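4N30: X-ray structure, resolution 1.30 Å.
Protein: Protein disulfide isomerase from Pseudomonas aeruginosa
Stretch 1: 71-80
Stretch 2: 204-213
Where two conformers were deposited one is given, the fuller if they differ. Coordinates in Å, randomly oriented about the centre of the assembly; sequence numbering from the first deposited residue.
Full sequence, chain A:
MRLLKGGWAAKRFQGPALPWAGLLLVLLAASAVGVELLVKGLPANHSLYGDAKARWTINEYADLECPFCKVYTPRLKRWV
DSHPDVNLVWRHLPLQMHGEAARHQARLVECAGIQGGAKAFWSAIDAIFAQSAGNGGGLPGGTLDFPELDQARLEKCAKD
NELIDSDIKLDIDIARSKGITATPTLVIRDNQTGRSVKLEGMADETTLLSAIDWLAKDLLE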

ATOM      1  N   VAL A  71      -8.564   8.237   3.578  0.50 12.52           N
ATOM      2  CA  VAL A  71      -8.145   9.627   3.857  0.50 12.86           C
ATOM      3  C   VAL A  71      -6.636   9.702   4.154  0.50 12.45           C
ATOM      4  O   VAL A  71      -5.989  10.699   3.947  0.50 13.24           O
ATOM      5  CB  VAL A  71      -9.001  10.248   4.977  0.50 13.74           C
ATOM      6  CG1 VAL A  71      -8.866   9.428   6.249  0.50 13.95           C
ATOM      7  CG2 VAL A  71      -8.642  11.701   5.253  0.50 16.68           C
ATOM      8  N   TYR A  72      -6.062   8.631   4.676  1.00 12.08           N
ATOM      9  CA  TYR A  72      -4.669   8.724   5.120  1.00 12.64           C
ATOM     10  C   TYR A  72      -3.707   8.559   3.997  1.00 11.64           C
ATOM     11  O   TYR A  72      -2.625   9.235   4.013  1.00 12.63           O
ATOM     12  CB  TYR A  72      -4.405   7.571   6.165  1.00 12.82           C
ATOM     13  CG  TYR A  72      -3.080   7.655   6.808  1.00 13.37           C
ATOM     14  CD1 TYR A  72      -2.739   8.785   7.630  1.00 13.41           C
ATOM     15  CD2 TYR A  72      -2.174   6.646   6.680  1.00 13.62           C
ATOM     16  CE1 TYR A  72      -1.488   8.858   8.229  1.00 12.90           C
ATOM     17  CE2 TYR A  72      -0.938   6.705   7.352  1.00 14.07           C
ATOM     18  CZ  TYR A  72      -0.638   7.824   8.121  1.00 13.10           C
ATOM     19  OH  TYR A  72       0.643   7.821   8.709  1.00 15.58           O
ATOM     20  N   THR A  73      -4.008   7.711   2.991  1.00 11.79           N
ATOM     21  CA  THR A  73      -2.970   7.415   2.015  1.00 11.26           C
ATOM     22  C   THR A  73      -2.483   8.702   1.233  1.00 11.16           C
ATOM     23  O   THR A  73      -1.292   8.886   1.110  1.00 11.37           O
ATOM     24  CB  THR A  73      -3.469   6.325   1.076  1.00 10.03           C
ATOM     25  OG1 THR A  73      -3.723   5.105   1.817  1.00 11.36           O
ATOM     26  CG2 THR A  73      -2.420   5.942   0.043  1.00 11.27           C
ATOM     27  N   PRO A  74      -3.376   9.560   0.727  1.00 11.03           N
ATOM     28  CA  PRO A  74      -2.894  10.751   0.034  1.00 12.55           C
ATOM     29  C   PRO A  74      -2.078  11.661   0.942  1.00 12.70           C
ATOM     30  O   PRO A  74      -1.098  12.326   0.516  1.00 14.40           O
ATOM     31  CB  PRO A  74      -4.153  11.421  -0.481  1.00 14.76           C
ATOM     32  CG  PRO A  74      -5.334  10.668   0.045  1.00 16.42           C
ATOM     33  CD  PRO A  74      -4.862   9.412   0.692  1.00 12.78           C
ATOM     34  N   ARG A  75      -2.416  11.706   2.225  1.00 13.43           N
ATOM     35  CA  ARG A  75      -1.742  12.617   3.181  1.00 14.28           C
ATOM     36  C   ARG A  75      -0.344  12.028   3.426  1.00 12.55           C
ATOM     37  O   ARG A  75       0.662  12.785   3.456  1.00 13.26           O
ATOM     38  CB  ARG A  75      -2.488  12.738   4.503  1.00 15.14           C
ATOM     39  CG  ARG A  75      -3.876  13.304   4.340  1.00 17.59           C
ATOM     40  CD  ARG A  75      -4.565  13.380   5.662  1.00 18.89           C
ATOM     41  NE  ARG A  75      -5.829  14.030   5.491  1.00 21.95           N
ATOM     42  CZ  ARG A  75      -6.644  14.272   6.502  1.00 28.67           C
ATOM     43  NH1 ARG A  75      -6.284  13.949   7.758  1.00 32.88           N
ATOM     44  NH2 ARG A  75      -7.800  14.850   6.248  1.00 29.82           N
ATOM     45  N   LEU A  76      -0.226  10.717   3.515  1.00 12.72           N
ATOM     46  CA  LEU A  76       1.052  10.122   3.681  1.00 12.25           C
ATOM     47  C   LEU A  76       1.958  10.278   2.451  1.00 12.25           C
ATOM     48  O   LEU A  76       3.173  10.550   2.577  1.00 12.77           O
ATOM     49  CB  LEU A  76       0.854   8.642   3.985  1.00 14.93           C
ATOM     50  CG  LEU A  76       2.089   7.834   4.299  1.00 14.00           C
ATOM     51  CD1 LEU A  76       2.752   8.353   5.569  1.00 17.30           C
ATOM     52  CD2 LEU A  76       1.636   6.375   4.598  1.00 15.85           C
ATOM     53  N   LYS A  77       1.404  10.178   1.238  1.00 12.08           N
ATOM     54  CA  LYS A  77       2.177  10.417   0.031  1.00 13.03           C
ATOM     55  C   LYS A  77       2.696  11.906   0.026  1.00 12.69           C
ATOM     56  O   LYS A  77       3.848  12.107  -0.371  1.00 13.58           O
ATOM     57  CB  LYS A  77       1.305  10.157  -1.169  1.00 13.05           C
ATOM     58  CG  LYS A  77       0.987   8.651  -1.385  1.00 12.96           C
ATOM     59  CD  LYS A  77      -0.051   8.404  -2.496  1.00 14.46           C
ATOM     60  CE  LYS A  77       0.561   8.744  -3.807  1.00 17.88           C
ATOM     61  NZ  LYS A  77      -0.485   8.843  -4.851  1.00 18.14           N
ATOM     62  N   ARG A  78       1.876  12.853   0.456  0.50 13.41           N
ATOM     63  CA  ARG A  78       2.319  14.259   0.570  0.50 12.99           C
ATOM     64  C   ARG A  78       3.533  14.340   1.481  0.50 13.54           C
ATOM     65  O   ARG A  78       4.573  14.997   1.185  0.50 11.59           O
ATOM     66  CB  ARG A  78       1.140  15.056   1.127  0.50 16.45           C
ATOM     67  CG  ARG A  78       1.259  16.540   0.824  0.50 18.81           C
ATOM     68  CD  ARG A  78       0.030  17.396   1.119  0.50 25.44           C
ATOM     69  NE  ARG A  78       0.350  18.268   2.250  0.50 30.00           N
ATOM     70  CZ  ARG A  78       1.576  18.713   2.495  0.50 30.65           C
ATOM     71  NH1 ARG A  78       2.545  18.422   1.646  0.50 35.86           N
ATOM     72  NH2 ARG A  78       1.834  19.462   3.562  0.50 31.52           N
ATOM     73  N   TRP A  79       3.421  13.688   2.627  1.00 13.91           N
ATOM     74  CA  TRP A  79       4.507  13.734   3.577  1.00 13.59           C
ATOM     75  C   TRP A  79       5.768  13.164   2.937  1.00 14.08           C
ATOM     76  O   TRP A  79       6.896  13.714   3.108  1.00 14.32           O
ATOM     77  CB  TRP A  79       4.089  13.085   4.913  1.00 13.58           C
ATOM     78  CG  TRP A  79       5.113  13.280   5.986  1.00 13.35           C
ATOM     79  CD1 TRP A  79       5.058  14.288   6.961  1.00 15.26           C
ATOM     80  CD2 TRP A  79       6.236  12.445   6.348  1.00 12.85           C
ATOM     81  NE1 TRP A  79       6.117  14.093   7.814  1.00 14.70           N
ATOM     82  CE2 TRP A  79       6.875  13.050   7.487  1.00 15.42           C
ATOM     83  CE3 TRP A  79       6.822  11.314   5.790  1.00 14.94           C
ATOM     84  CZ2 TRP A  79       8.005  12.553   8.081  1.00 14.73           C
ATOM     85  CZ3 TRP A  79       7.966  10.782   6.385  1.00 17.12           C
ATOM     86  CH2 TRP A  79       8.564  11.393   7.490  1.00 16.51           C
ATOM     87  N   VAL A  80       5.668  12.067   2.217  1.00 13.59           N
ATOM     88  CA  VAL A  80       6.833  11.487   1.583  1.00 13.71           C
ATOM     89  C   VAL A  80       7.394  12.432   0.518  1.00 14.14           C
ATOM     90  O   VAL A  80       8.626  12.581   0.413  1.00 15.75           O
ATOM     91  CB  VAL A  80       6.405  10.109   1.005  1.00 14.39           C
ATOM     92  CG1 VAL A  80       7.413   9.691  -0.059  1.00 15.48           C
ATOM     93  CG2 VAL A  80       6.279   9.058   2.097  1.00 17.73           C
ATOM     94  N   ASP A 204       0.397  10.719  12.522  1.00 15.15           N
ATOM     95  CA  ASP A 204       0.604  12.103  12.170  1.00 15.22           C
ATOM     96  C   ASP A 204       2.083  12.428  12.097  1.00 15.75           C
ATOM     97  O   ASP A 204       2.945  11.541  12.228  1.00 15.37           O
ATOM     98  CB  ASP A 204      -0.111  13.090  13.132  1.00 14.81           C
ATOM     99  CG  ASP A 204       0.353  13.029  14.501  1.00 18.64           C
ATOM    100  OD1 ASP A 204       1.480  12.663  14.811  1.00 16.99           O
ATOM    101  OD2 ASP A 204      -0.444  13.282  15.449  1.00 25.66           O
ATOM    102  N   GLU A 205       2.447  13.637  11.710  1.00 15.85           N
ATOM    103  CA  GLU A 205       3.867  13.888  11.477  1.00 15.45           C
ATOM    104  C   GLU A 205       4.668  13.676  12.739  1.00 14.21           C
ATOM    105  O   GLU A 205       5.815  13.212  12.611  1.00 13.87           O
ATOM    106  CB  GLU A 205       4.134  15.264  10.893  1.00 17.56           C
ATOM    107  CG  GLU A 205       3.759  16.427  11.781  1.00 26.79           C
ATOM    108  CD  GLU A 205       3.913  17.796  11.081  1.00 32.66           C
ATOM    109  OE1 GLU A 205       4.431  17.896   9.897  1.00 31.73           O
ATOM    110  OE2 GLU A 205       3.543  18.792  11.760  1.00 44.18           O
ATOM    111  N   THR A 206       4.141  13.998  13.923  1.00 12.85           N
ATOM    112  CA  THR A 206       4.888  13.859  15.161  1.00 13.32           C
ATOM    113  C   THR A 206       5.216  12.372  15.422  1.00 12.93           C
ATOM    114  O   THR A 206       6.283  11.973  15.898  1.00 12.47           O
ATOM    115  CB  THR A 206       4.148  14.430  16.324  1.00 14.36           C
ATOM    116  OG1 THR A 206       3.821  15.782  15.937  1.00 16.00           O
ATOM    117  CG2 THR A 206       4.979  14.344  17.625  1.00 16.79           C
ATOM    118  N   THR A 207       4.206  11.525  15.190  1.00 11.96           N
ATOM    119  CA  THR A 207       4.335  10.090  15.290  1.00 11.99           C
ATOM    120  C   THR A 207       5.410   9.570  14.311  1.00 11.39           C
ATOM    121  O   THR A 207       6.280   8.760  14.712  1.00 11.39           O
ATOM    122  CB  THR A 207       2.972   9.426  15.138  1.00 12.81           C
ATOM    123  OG1 THR A 207       2.120   9.965  16.188  1.00 15.39           O
ATOM    124  CG2 THR A 207       3.131   7.915  15.282  1.00 14.11           C
ATOM    125  N   LEU A 208       5.380   9.992  13.062  1.00 11.01           N
ATOM    126  CA  LEU A 208       6.337   9.529  12.106  1.00 10.21           C
ATOM    127  C   LEU A 208       7.753   9.957  12.520  1.00 11.22           C
ATOM    128  O   LEU A 208       8.706   9.176  12.458  1.00 11.53           O
ATOM    129  CB  LEU A 208       6.036  10.071  10.701  1.00 12.89           C
ATOM    130  CG  LEU A 208       4.739   9.522  10.086  1.00 11.87           C
ATOM    131  CD1 LEU A 208       4.477  10.173   8.755  1.00 14.83           C
ATOM    132  CD2 LEU A 208       4.712   8.027   9.925  1.00 13.76           C
ATOM    133  N   LEU A 209       7.899  11.240  12.850  1.00 11.29           N
ATOM    134  CA  LEU A 209       9.242  11.755  13.231  1.00 11.88           C
ATOM    135  C   LEU A 209       9.754  11.053  14.426  1.00 10.86           C
ATOM    136  O   LEU A 209      10.956  10.747  14.558  1.00 10.96           O
ATOM    137  CB  LEU A 209       9.188  13.280  13.523  1.00 12.16           C
ATOM    138  CG  LEU A 209       8.930  14.136  12.274  1.00 12.14           C
ATOM    139  CD1 LEU A 209       8.610  15.576  12.681  1.00 16.13           C
ATOM    140  CD2 LEU A 209      10.110  14.019  11.323  1.00 14.85           C
ATOM    141  N   SER A 210       8.887  10.874  15.455  1.00 12.01           N
ATOM    142  CA  SER A 210       9.359  10.189  16.654  1.00 11.17           C
ATOM    143  C   SER A 210       9.666   8.712  16.477  1.00 11.13           C
ATOM    144  O   SER A 210      10.559   8.179  17.119  1.00 11.19           O
ATOM    145  CB  SER A 210       8.433  10.431  17.858  1.00 11.77           C
ATOM    146  OG  SER A 210       7.135   9.923  17.692  1.00 12.17           O
ATOM    147  N   ALA A 211       8.957   8.076  15.562  1.00 10.73           N
ATOM    148  CA  ALA A 211       9.294   6.648  15.234  1.00 10.84           C
ATOM    149  C   ALA A 211      10.645   6.588  14.546  1.00 10.62           C
ATOM    150  O   ALA A 211      11.393   5.656  14.874  1.00 10.70           O
ATOM    151  CB  ALA A 211       8.187   6.134  14.274  1.00 12.59           C
ATOM    152  N   ILE A 212      10.906   7.527  13.613  1.00 10.62           N
ATOM    153  CA  ILE A 212      12.226   7.439  12.921  1.00 10.70           C
ATOM    154  C   ILE A 212      13.340   7.773  13.954  1.00 11.34           C
ATOM    155  O   ILE A 212      14.411   7.176  13.948  1.00 11.26           O
ATOM    156  CB  ILE A 212      12.218   8.351  11.675  1.00 11.37           C
ATOM    157  CG1 ILE A 212      11.304   7.686  10.624  1.00 11.55           C
ATOM    158  CG2 ILE A 212      13.654   8.498  11.119  1.00 12.45           C
ATOM    159  CD1 ILE A 212      11.011   8.638   9.480  1.00 15.09           C
ATOM    160  N   ASP A 213      13.088   8.734  14.852  1.00 10.27           N
ATOM    161  CA  ASP A 213      14.013   9.062  15.916  1.00 10.77           C
ATOM    162  C   ASP A 213      14.247   7.837  16.796  1.00 10.41           C
ATOM    163  O   ASP A 213      15.378   7.565  17.213  1.00 10.61           O
ATOM    164  CB  ASP A 213      13.457  10.249  16.676  1.00 11.42           C
ATOM    165  CG  ASP A 213      14.273  10.650  17.829  1.00 12.78           C
ATOM    166  OD1 ASP A 213      15.100  11.544  17.705  1.00 13.86           O
ATOM    167  OD2 ASP A 213      14.016  10.149  18.962  1.00 13.51           O
TER

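Residues 71-80 lie within a longer helix, kinked at P74, whose ring nitrogen has no hydrogen to give to the preceding turn. The second stretch enters helix 205-213 from D204, the N-cap residue: its OD1 accepts a hydrogen bond from T207 N at 3.0 Å, satisfying an amide that the first turn leaves without a backbone acceptor. The helix axes run in broadly similar directions, inclined by 53°, and approach no closer than 12.3 Å. At this spacing the contact is made by side chains; no hydrogen bond joins the two stretches, and the packing is largely apolar.

W79 dominates the contact. Its CB points toward the second helix, and its indole meets residues from successive turns. L208, also directed toward its partner, sets CD1 over one ring face, 3.9 Å from the centroid of the six-membered ring and 15° off the normal, a CH-pi arrangement in which a polarizable methyl group meets the pi cloud. At the ring edge, W79 CZ2 lies 4.1 Å from L209 CD2, and W79 CH2 lies 4.2 Å from I212 CD1. E205 contributes its CB methylene, 3.8 Å from W79 NE1.

L208 also reaches L76 and Y72, one and two turns before W79. L208 CD1 packs 4.1 Å from L76 CD1, aliphatic against aliphatic; Y72 OH, hydrogen-bonded elsewhere in the structure, has L208 CD2 as its nearest atom in the second stretch, at 4.3 Å, a loose van der Waals contact.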